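Local coordinates for putative ABC transporter, periplasmic binding protein, amino acid (Neisseria gonorrhoeae, PDB 2YJP) that serves as a periplasmic solute receptor that binds L-cysteine, probably handing it to an ABC transporter for uptake, at residues P66-V71 and K273-V278; D139-V144 and E237-A242; K163-L168 and R205-A210. The protein carries 1 engineered substitution. All blocks are in the same frame, centred on the assembly; numbering follows the deposited sequence.

Contact 1: residues P66-V71 and K273-V278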
loop_
_atom_site.group_PDB
_atom_site.type_symbol
_atom_site.label_atom_id
_atom_site.label_comp_id
_atom_site.label_asym_id
_atom_site.label_seq_id
_atom_site.Cartn_x
_atom_site.Cartn_y
_atom_site.Cartn_z
ATOM N N PRO A 66 -0.276 -8.726 0.836
ATOM C CA PRO A 66 -1.670 -9.124 0.736
ATOM C C PRO A 66 -2.448 -8.459 1.905
ATOM O O PRO A 66 -1.935 -8.349 3.018
ATOM C CB PRO A 66 -1.622 -10.644 0.924
ATOM C CG PRO A 66 -0.407 -10.878 1.819
ATOM C CD PRO A 66 0.578 -9.752 1.465
ATOM N N PRO A 67 -3.699 -8.059 1.670
ATOM C CA PRO A 67 -4.513 -8.284 0.491
ATOM C C PRO A 67 -4.508 -7.179 -0.542
ATOM O O PRO A 67 -5.429 -7.148 -1.387
ATOM C CB PRO A 67 -5.918 -8.342 1.073
ATOM C CG PRO A 67 -5.843 -7.313 2.251
ATOM C CD PRO A 67 -4.468 -7.508 2.807
ATOM N N PHE A 68 -3.522 -6.286 -0.512
ATOM C CA PHE A 68 -3.495 -5.142 -1.420
ATOM C C PHE A 68 -2.777 -5.408 -2.746
ATOM O O PHE A 68 -3.255 -5.003 -3.816
ATOM C CB PHE A 68 -2.912 -3.935 -0.662
ATOM C CG PHE A 68 -3.676 -3.653 0.604
ATOM C CD1 PHE A 68 -4.941 -3.111 0.531
ATOM C CD2 PHE A 68 -3.192 -4.039 1.838
ATOM C CE1 PHE A 68 -5.716 -2.875 1.654
ATOM C CE2 PHE A 68 -3.951 -3.838 2.992
ATOM C CZ PHE A 68 -5.258 -3.242 2.872
ATOM N N GLY A 69 -1.615 -6.060 -2.645
ATOM C CA GLY A 69 -0.819 -6.431 -3.798
ATOM C C GLY A 69 0.064 -7.576 -3.419
ATOM O O GLY A 69 0.881 -7.457 -2.480
ATOM N N TYR A 70 -0.108 -8.689 -4.123
ATOM C CA TYR A 70 0.699 -9.905 -3.865
ATOM C C TYR A 70 0.681 -10.797 -5.079
ATOM O O TYR A 70 0.102 -10.460 -6.101
ATOM C CB TYR A 70 0.222 -10.648 -2.585
ATOM C CG TYR A 70 -1.184 -11.249 -2.699
ATOM C CD1 TYR A 70 -2.347 -10.419 -2.609
ATOM C CD2 TYR A 70 -1.359 -12.620 -2.905
ATOM C CE1 TYR A 70 -3.618 -10.955 -2.684
ATOM C CE2 TYR A 70 -2.655 -13.181 -3.026
ATOM C CZ TYR A 70 -3.775 -12.341 -2.930
ATOM O OH TYR A 70 -5.053 -12.879 -3.075
ATOM N N VAL A 71 1.335 -11.938 -4.949
ATOM C CA VAL A 71 1.465 -12.912 -5.991
ATOM C C VAL A 71 0.920 -14.222 -5.457
ATOM O O VAL A 71 1.355 -14.665 -4.405
ATOM C CB VAL A 71 2.944 -13.059 -6.399
ATOM C CG1 VAL A 71 3.129 -14.230 -7.351
ATOM C CG2 VAL A 71 3.431 -11.706 -7.028
ATOM N N LYS A 273 -14.239 -8.298 -3.575
ATOM C CA LYS A 273 -13.438 -9.422 -4.025
ATOM C C LYS A 273 -12.219 -9.662 -3.152
ATOM O O LYS A 273 -11.876 -10.797 -2.890
ATOM C CB LYS A 273 -13.023 -9.240 -5.475
ATOM C CG LYS A 273 -12.221 -10.397 -6.033
ATOM C CD LYS A 273 -11.779 -10.099 -7.469
ATOM C CE LYS A 273 -10.978 -11.261 -8.071
ATOM N NZ LYS A 273 -10.736 -11.049 -9.524
ATOM N N THR A 274 -11.562 -8.618 -2.686
ATOM C CA THR A 274 -10.237 -8.833 -2.110
ATOM C C THR A 274 -10.115 -8.482 -0.622
ATOM O O THR A 274 -9.199 -8.995 0.056
ATOM C CB THR A 274 -9.158 -8.001 -2.874
ATOM O OG1 THR A 274 -9.379 -6.608 -2.630
ATOM C CG2 THR A 274 -9.131 -8.317 -4.415
ATOM N N LEU A 275 -10.993 -7.598 -0.131
ATOM C CA LEU A 275 -10.865 -7.063 1.224
ATOM C C LEU A 275 -11.922 -7.625 2.174
ATOM O O LEU A 275 -11.589 -7.999 3.292
ATOM C CB LEU A 275 -10.894 -5.499 1.269
ATOM C CG LEU A 275 -9.782 -4.784 0.462
ATOM C CD1 LEU A 275 -9.862 -3.299 0.594
ATOM C CD2 LEU A 275 -8.380 -5.242 0.874
ATOM N N LEU A 276 -13.169 -7.678 1.713
ATOM C CA LEU A 276 -14.249 -8.196 2.494
ATOM C C LEU A 276 -13.996 -9.625 3.011
ATOM O O LEU A 276 -14.377 -9.904 4.145
ATOM C CB LEU A 276 -15.610 -8.113 1.729
ATOM C CG LEU A 276 -16.772 -8.764 2.497
ATOM C CD1 LEU A 276 -17.392 -7.855 3.492
ATOM C CD2 LEU A 276 -17.899 -9.259 1.682
ATOM N N PRO A 277 -13.397 -10.524 2.174
ATOM C CA PRO A 277 -13.142 -11.870 2.707
ATOM C C PRO A 277 -12.155 -11.817 3.888
ATOM O O PRO A 277 -12.193 -12.657 4.773
ATOM C CB PRO A 277 -12.571 -12.646 1.493
ATOM C CG PRO A 277 -13.127 -11.924 0.298
ATOM C CD PRO A 277 -13.094 -10.452 0.717
ATOM N N VAL A 278 -11.308 -10.815 3.917
ATOM C CA VAL A 278 -10.307 -10.743 4.952
ATOM C C VAL A 278 -10.916 -10.155 6.238
ATOM O O VAL A 278 -10.882 -10.796 7.307
ATOM C CB VAL A 278 -9.092 -9.953 4.497
ATOM C CG1 VAL A 278 -8.161 -9.667 5.682
ATOM C CG2 VAL A 278 -8.397 -10.686 3.364
#
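Pro67 and Phe68 both rest on a single methyl group, CD2 of Leu275, and so illustrate how a turn can be packed against a break in helix without a hydrogen bond between them. The turn belongs to the beta-hairpin of strands 64-65 and 69-71 and carries a classic beta bulge, in which Phe68 and Gly69 together face Lys65. A cis peptide precedes Pro67 and helps to bend the chain here. On the other side, Leu275 joins helix 266-274 to the short helix 276-279.

The side-chain part of the tight region is apolar. Leu275 has CG anti to its carbonyl carbon (chi1 -60°), and from there its CD2 branch reaches the hairpin, 3.6 Å from CG of Pro67 and equally 3.6 Å from CE1 of Phe68. Both side chains cross that of Leu275 at about a right angle. Within the turn, Pro67 CG also rests 4.0 Å above the plane of the Phe68 ring, toward its rim, so proline, phenylalanine and leucine form one compact cluster. Phe80 of helix 80-93 packs on Leu275, and Ala214 and Ala218 of helix 213-222 meet Phe68 and Pro67.

Toward the more exposed side the fit of the side chains slackens. Val278 reaches Pro67 through CG2, at 4.1 Å from CB, and the Thr274 side chain comes no nearer than 4.1 Å, from its CB to the carbonyl O of Pro67. The Thr274 hydroxyl is turned to its own helix, bonding to Ala270 O. Lys273, with its salt bridge to Glu83, marks the solvent side. The closest approach of the two segments is made instead by the backbone, where Thr274 O stands 3.5 Å from CB of Pro67.

Contact 2: residues D139-V144 and E237-A242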
loop_
_atom_site.group_PDB
_atom_site.type_symbol
_atom_site.label_atom_id
_atom_site.label_comp_id
_atom_site.label_asym_id
_atom_site.label_seq_id
_atom_site.Cartn_x
_atom_site.Cartn_y
_atom_site.Cartn_z
ATOM N N ASP A 139 -6.580 11.121 -7.623
ATOM C CA ASP A 139 -7.628 10.905 -6.647
ATOM C C ASP A 139 -7.434 9.665 -5.839
ATOM O O ASP A 139 -7.278 8.597 -6.416
ATOM C CB ASP A 139 -8.964 10.690 -7.348
ATOM C CG ASP A 139 -9.563 11.957 -7.859
ATOM O OD1 ASP A 139 -8.900 13.029 -7.768
ATOM O OD2 ASP A 139 -10.707 11.863 -8.358
ATOM N N PRO A 140 -7.565 9.800 -4.504
ATOM C CA PRO A 140 -7.431 8.661 -3.577
ATOM C C PRO A 140 -8.524 7.643 -3.796
ATOM O O PRO A 140 -9.663 8.021 -4.183
ATOM C CB PRO A 140 -7.554 9.273 -2.189
ATOM C CG PRO A 140 -7.964 10.691 -2.373
ATOM C CD PRO A 140 -7.944 11.057 -3.848
ATOM N N TYR A 141 -8.179 6.370 -3.558
ATOM C CA TYR A 141 -9.162 5.300 -3.548
ATOM C C TYR A 141 -9.377 4.635 -2.185
ATOM O O TYR A 141 -10.411 4.003 -1.972
ATOM C CB TYR A 141 -8.866 4.255 -4.633
ATOM C CG TYR A 141 -7.532 3.618 -4.549
ATOM C CD1 TYR A 141 -6.454 4.175 -5.222
ATOM C CD2 TYR A 141 -7.320 2.435 -3.819
ATOM C CE1 TYR A 141 -5.222 3.613 -5.181
ATOM C CE2 TYR A 141 -6.049 1.823 -3.790
ATOM C CZ TYR A 141 -4.997 2.446 -4.465
ATOM O OH TYR A 141 -3.717 1.907 -4.473
ATOM N N MET A 142 -8.425 4.793 -1.265
ATOM C CA MET A 142 -8.621 4.286 0.099
ATOM C C MET A 142 -7.955 5.148 1.175
ATOM O O MET A 142 -7.244 6.105 0.860
ATOM C CB MET A 142 -8.247 2.809 0.214
ATOM C CG MET A 142 -6.812 2.491 0.487
ATOM S SD MET A 142 -6.525 0.701 0.716
ATOM C CE MET A 142 -6.295 0.622 2.482
ATOM N N LYS A 143 -8.238 4.830 2.431
ATOM C CA LYS A 143 -7.628 5.516 3.574
ATOM C C LYS A 143 -7.080 4.483 4.548
ATOM O O LYS A 143 -7.573 3.368 4.572
ATOM C CB LYS A 143 -8.608 6.440 4.321
ATOM C CG LYS A 143 -10.007 6.274 3.986
ATOM C CD LYS A 143 -10.928 6.885 4.989
ATOM C CE LYS A 143 -12.294 7.148 4.343
ATOM N NZ LYS A 143 -13.388 6.777 5.207
ATOM N N VAL A 144 -6.087 4.883 5.340
ATOM C CA VAL A 144 -5.475 4.016 6.277
ATOM C C VAL A 144 -4.716 4.812 7.360
ATOM O O VAL A 144 -4.206 5.897 7.141
ATOM C CB VAL A 144 -4.578 2.930 5.505
ATOM C CG1 VAL A 144 -3.249 3.323 5.302
ATOM C CG2 VAL A 144 -4.395 1.777 6.315
ATOM N N GLU A 237 -4.826 8.548 6.603
ATOM C CA GLU A 237 -4.265 9.228 5.437
ATOM C C GLU A 237 -4.810 8.575 4.200
ATOM O O GLU A 237 -5.179 7.415 4.242
ATOM C CB GLU A 237 -2.725 9.086 5.461
ATOM C CG GLU A 237 -2.103 10.044 6.493
ATOM C CD GLU A 237 -0.615 9.851 6.705
ATOM O OE1 GLU A 237 -0.183 8.686 6.945
ATOM O OE2 GLU A 237 0.112 10.872 6.640
ATOM N N PHE A 238 -4.873 9.284 3.090
ATOM C CA PHE A 238 -5.296 8.637 1.849
ATOM C C PHE A 238 -4.242 7.845 1.142
ATOM O O PHE A 238 -3.075 8.211 1.171
ATOM C CB PHE A 238 -5.785 9.668 0.853
ATOM C CG PHE A 238 -7.025 10.353 1.252
ATOM C CD1 PHE A 238 -8.222 9.643 1.335
ATOM C CD2 PHE A 238 -7.019 11.719 1.491
ATOM C CE1 PHE A 238 -9.415 10.299 1.678
ATOM C CE2 PHE A 238 -8.182 12.406 1.837
ATOM C CZ PHE A 238 -9.399 11.702 1.954
ATOM N N ILE A 239 -4.686 6.792 0.471
ATOM C CA ILE A 239 -3.893 6.010 -0.451
ATOM C C ILE A 239 -4.380 6.308 -1.897
ATOM O O ILE A 239 -5.573 6.351 -2.174
ATOM C CB ILE A 239 -4.017 4.507 -0.119
ATOM C CG1 ILE A 239 -3.118 4.225 1.086
ATOM C CG2 ILE A 239 -3.624 3.663 -1.315
ATOM C CD1 ILE A 239 -3.318 2.855 1.676
ATOM N N ALA A 240 -3.446 6.509 -2.816
ATOM C CA ALA A 240 -3.787 7.099 -4.122
ATOM C C ALA A 240 -2.833 6.576 -5.138
ATOM O O ALA A 240 -1.761 6.203 -4.753
ATOM C CB ALA A 240 -3.688 8.622 -4.068
ATOM N N PRO A 241 -3.222 6.543 -6.433
ATOM C CA PRO A 241 -2.247 6.217 -7.483
ATOM C C PRO A 241 -1.259 7.358 -7.630
ATOM O O PRO A 241 -1.572 8.498 -7.259
ATOM C CB PRO A 241 -3.088 6.147 -8.756
ATOM C CG PRO A 241 -4.589 6.153 -8.291
ATOM C CD PRO A 241 -4.544 6.900 -6.980
ATOM N N ALA A 242 -0.077 7.088 -8.186
ATOM C CA ALA A 242 0.891 8.178 -8.420
ATOM C C ALA A 242 1.510 8.085 -9.808
ATOM O O ALA A 242 1.848 6.977 -10.251
ATOM C CB ALA A 242 1.966 8.201 -7.360
HETATM O O HOH W 1 -1.406 3.357 -4.536
HETATM O O HOH W 2 -1.448 6.331 7.573
#
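The carbonyl oxygen of Ile239 is gripped by two successive amides, Tyr141 N at 3.0 Å and, by a weak bond, Met142 N at 3.4 Å. This shared acceptor is the signature of a classic beta bulge, in which Tyr141 and Met142 together face the single residue Ile239. Beyond it the strands settle into register: Ile239 N donates almost straight to Met142 O (2.7 Å, 178°), although the donor stands well above the plane of that carbonyl, and Val144 and Glu237 exchange backbone hydrogen bonds in both directions.

Tyr141 lays one ring face over Ile239 O while CD of Pro241 lies at its edge; its OH bonds to Asp81 and to a water that also donates to Ala240 O. Met142 and Ile239 run side by side, tightly at CG to CB (3.5 Å), and Val144 CG1 meets Ile239 CD1. On the side of the sheet that carries Phe238, CG of the loop residue Pro140 lies over the ring face, a CH-pi contact 4.0 Å from the Phe238 centroid.

Strands 142-151 and 237-244 probably form part of the hinge between the two lobes of this fold; strand 135-137 flanks the latter, while helices 80-93 and 248-264 pack against Tyr141 and Pro241.

Contact 3: residues K163-L168 and R205-A210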
loop_
_atom_site.group_PDB
_atom_site.type_symbol
_atom_site.label_atom_id
_atom_site.label_comp_id
_atom_site.label_asym_id
_atom_site.label_seq_id
_atom_site.Cartn_x
_atom_site.Cartn_y
_atom_site.Cartn_z
ATOM N N LYS A 163 11.610 1.286 25.224
ATOM C CA LYS A 163 12.929 1.576 25.822
ATOM C C LYS A 163 13.917 0.390 25.816
ATOM O O LYS A 163 13.618 -0.699 26.362
ATOM C CB LYS A 163 12.751 2.038 27.269
ATOM C CG LYS A 163 14.052 2.462 27.996
ATOM C CD LYS A 163 14.399 3.929 27.714
ATOM N N ASP A 164 15.110 0.601 25.242
ATOM C CA ASP A 164 16.153 -0.468 25.177
ATOM C C ASP A 164 15.716 -1.642 24.281
ATOM O O ASP A 164 16.205 -2.772 24.423
ATOM C CB ASP A 164 16.554 -0.977 26.578
ATOM C CG ASP A 164 17.260 0.084 27.405
ATOM O OD1 ASP A 164 17.861 0.993 26.778
ATOM O OD2 ASP A 164 17.219 0.028 28.665
ATOM N N GLN A 165 14.792 -1.367 23.369
ATOM C CA GLN A 165 14.214 -2.402 22.536
ATOM C C GLN A 165 14.114 -1.932 21.064
ATOM O O GLN A 165 14.251 -0.751 20.784
ATOM C CB GLN A 165 12.847 -2.800 23.084
ATOM C CG GLN A 165 12.866 -3.280 24.539
ATOM C CD GLN A 165 13.090 -4.787 24.691
ATOM O OE1 GLN A 165 13.982 -5.378 24.068
ATOM N NE2 GLN A 165 12.266 -5.417 25.526
ATOM N N THR A 166 13.836 -2.858 20.152
ATOM C CA THR A 166 13.831 -2.592 18.735
ATOM C C THR A 166 12.425 -2.647 18.115
ATOM O O THR A 166 11.671 -3.570 18.399
ATOM C CB THR A 166 14.800 -3.579 18.024
ATOM O OG1 THR A 166 16.143 -3.306 18.441
ATOM C CG2 THR A 166 14.763 -3.451 16.509
ATOM N N LEU A 167 12.085 -1.651 17.294
ATOM C CA LEU A 167 10.847 -1.677 16.514
ATOM C C LEU A 167 11.166 -1.996 15.068
ATOM O O LEU A 167 12.099 -1.414 14.490
ATOM C CB LEU A 167 10.108 -0.329 16.622
ATOM C CG LEU A 167 8.808 -0.118 15.877
ATOM C CD1 LEU A 167 7.673 -1.035 16.391
ATOM C CD2 LEU A 167 8.427 1.357 15.988
ATOM N N LEU A 168 10.425 -2.956 14.498
ATOM C CA LEU A 168 10.598 -3.319 13.082
ATOM C C LEU A 168 9.718 -2.464 12.146
ATOM O O LEU A 168 8.532 -2.203 12.436
ATOM C CB LEU A 168 10.236 -4.782 12.872
ATOM C CG LEU A 168 11.126 -5.710 13.702
ATOM C CD1 LEU A 168 10.625 -7.135 13.766
ATOM C CD2 LEU A 168 12.499 -5.695 13.104
ATOM N N ARG A 205 13.396 -10.511 16.301
ATOM C CA ARG A 205 14.414 -9.512 16.051
ATOM C C ARG A 205 14.025 -8.145 16.638
ATOM O O ARG A 205 14.883 -7.296 16.876
ATOM C CB ARG A 205 14.724 -9.451 14.551
ATOM C CG ARG A 205 15.594 -10.631 13.982
ATOM C CD ARG A 205 17.083 -10.341 14.163
ATOM N NE ARG A 205 17.738 -9.729 12.991
ATOM C CZ ARG A 205 18.676 -8.765 13.067
ATOM N NH1 ARG A 205 19.052 -8.269 14.251
ATOM N NH2 ARG A 205 19.232 -8.280 11.950
ATOM N N GLY A 206 12.737 -7.947 16.899
ATOM C CA GLY A 206 12.204 -6.757 17.565
ATOM C C GLY A 206 10.996 -7.155 18.393
ATOM O O GLY A 206 10.484 -8.264 18.236
ATOM N N VAL A 207 10.551 -6.266 19.273
ATOM C CA VAL A 207 9.454 -6.533 20.205
ATOM C C VAL A 207 8.107 -6.221 19.577
ATOM O O VAL A 207 7.101 -6.640 20.137
ATOM C CB VAL A 207 9.570 -5.705 21.510
ATOM C CG1 VAL A 207 10.877 -6.012 22.187
ATOM C CG2 VAL A 207 9.493 -4.233 21.226
ATOM N N ALA A 208 8.106 -5.524 18.415
ATOM C CA ALA A 208 6.911 -5.055 17.732
ATOM C C ALA A 208 7.237 -4.603 16.305
ATOM O O ALA A 208 8.410 -4.398 15.948
ATOM C CB ALA A 208 6.288 -3.886 18.491
ATOM N N LEU A 209 6.191 -4.393 15.506
ATOM C CA LEU A 209 6.351 -3.991 14.142
ATOM C C LEU A 209 5.249 -2.994 13.804
ATOM O O LEU A 209 4.077 -3.231 14.087
ATOM C CB LEU A 209 6.281 -5.223 13.247
ATOM C CG LEU A 209 6.412 -5.071 11.741
ATOM C CD1 LEU A 209 6.630 -6.424 11.041
ATOM C CD2 LEU A 209 5.167 -4.322 11.123
ATOM N N ALA A 210 5.625 -1.874 13.224
ATOM C CA ALA A 210 4.670 -0.844 12.872
ATOM C C ALA A 210 4.459 -0.786 11.355
ATOM O O ALA A 210 5.423 -0.929 10.588
ATOM C CB ALA A 210 5.154 0.495 13.391
#
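Leu168 and Leu209 lie on neighbouring parallel strands of an alpha/beta sheet with helices on both faces, in which strand 166-170 runs between 187-191 and 208-212, an arrangement familiar from the lobes of solute-binding proteins.

Backbone bonds set the alignment. Leu168 spans Leu209 by giving its N-H to Ala208 O (2.9 Å, 175°) and receiving Ala210 N at its own oxygen, the pattern expected where strands run parallel. Leu168 O additionally takes a CA-H...O contact from Leu209, 3.3 Å from its CA. One step earlier in the chain, Val207 N donates to Thr166 O at 3.0 Å. The same oxygen lies 3.3 Å from CA of Gly206, an approach eased by the lack of a side chain on that glycine.

Apolar contacts divide between the two sheet faces. On one, Leu168 CB meets Leu209 CB at 4.0 Å, covered by Leu201, Thr197 and Phe198 of helix 194-202. On the other, Leu167 has CG anti to its backbone N (chi1 179°), which sends CD1 across to Ala208 CB at 3.8 Å and on to Ala210; Phe179 of helix 174-182 packs there.

At the outer end one methyl, Val207 CG1, lies over the face of the Gln165 amide. The Gln165 side chain bends at chi2 (-90°) and crosses Val207 at about a right angle, with Val207 CG1 3.6 Å from CD and 3.7 Å from both OE1 and NE2.

Contacts 1 and 2 are physically joined, since Phe68 CE1 touches Met142 CE at 3.6 Å although the centres lie about 16 Å apart. Contact 3 stands apart: its centre is about 27 Å from that of contact 1 and 28 Å from that of contact 2, and its nearest atoms are about 12 and 11 Å away. It is still linked to contact 2 through one sheet, because strand 142-151 pairs with both 237-244 and 208-212. The ligand gives a common reference. The side chain of Ile239 is about 4 Å from the bound cysteine. The side chain of Phe68 is about 8 Å from the bound cysteine, and that of Leu209 about 10 Å.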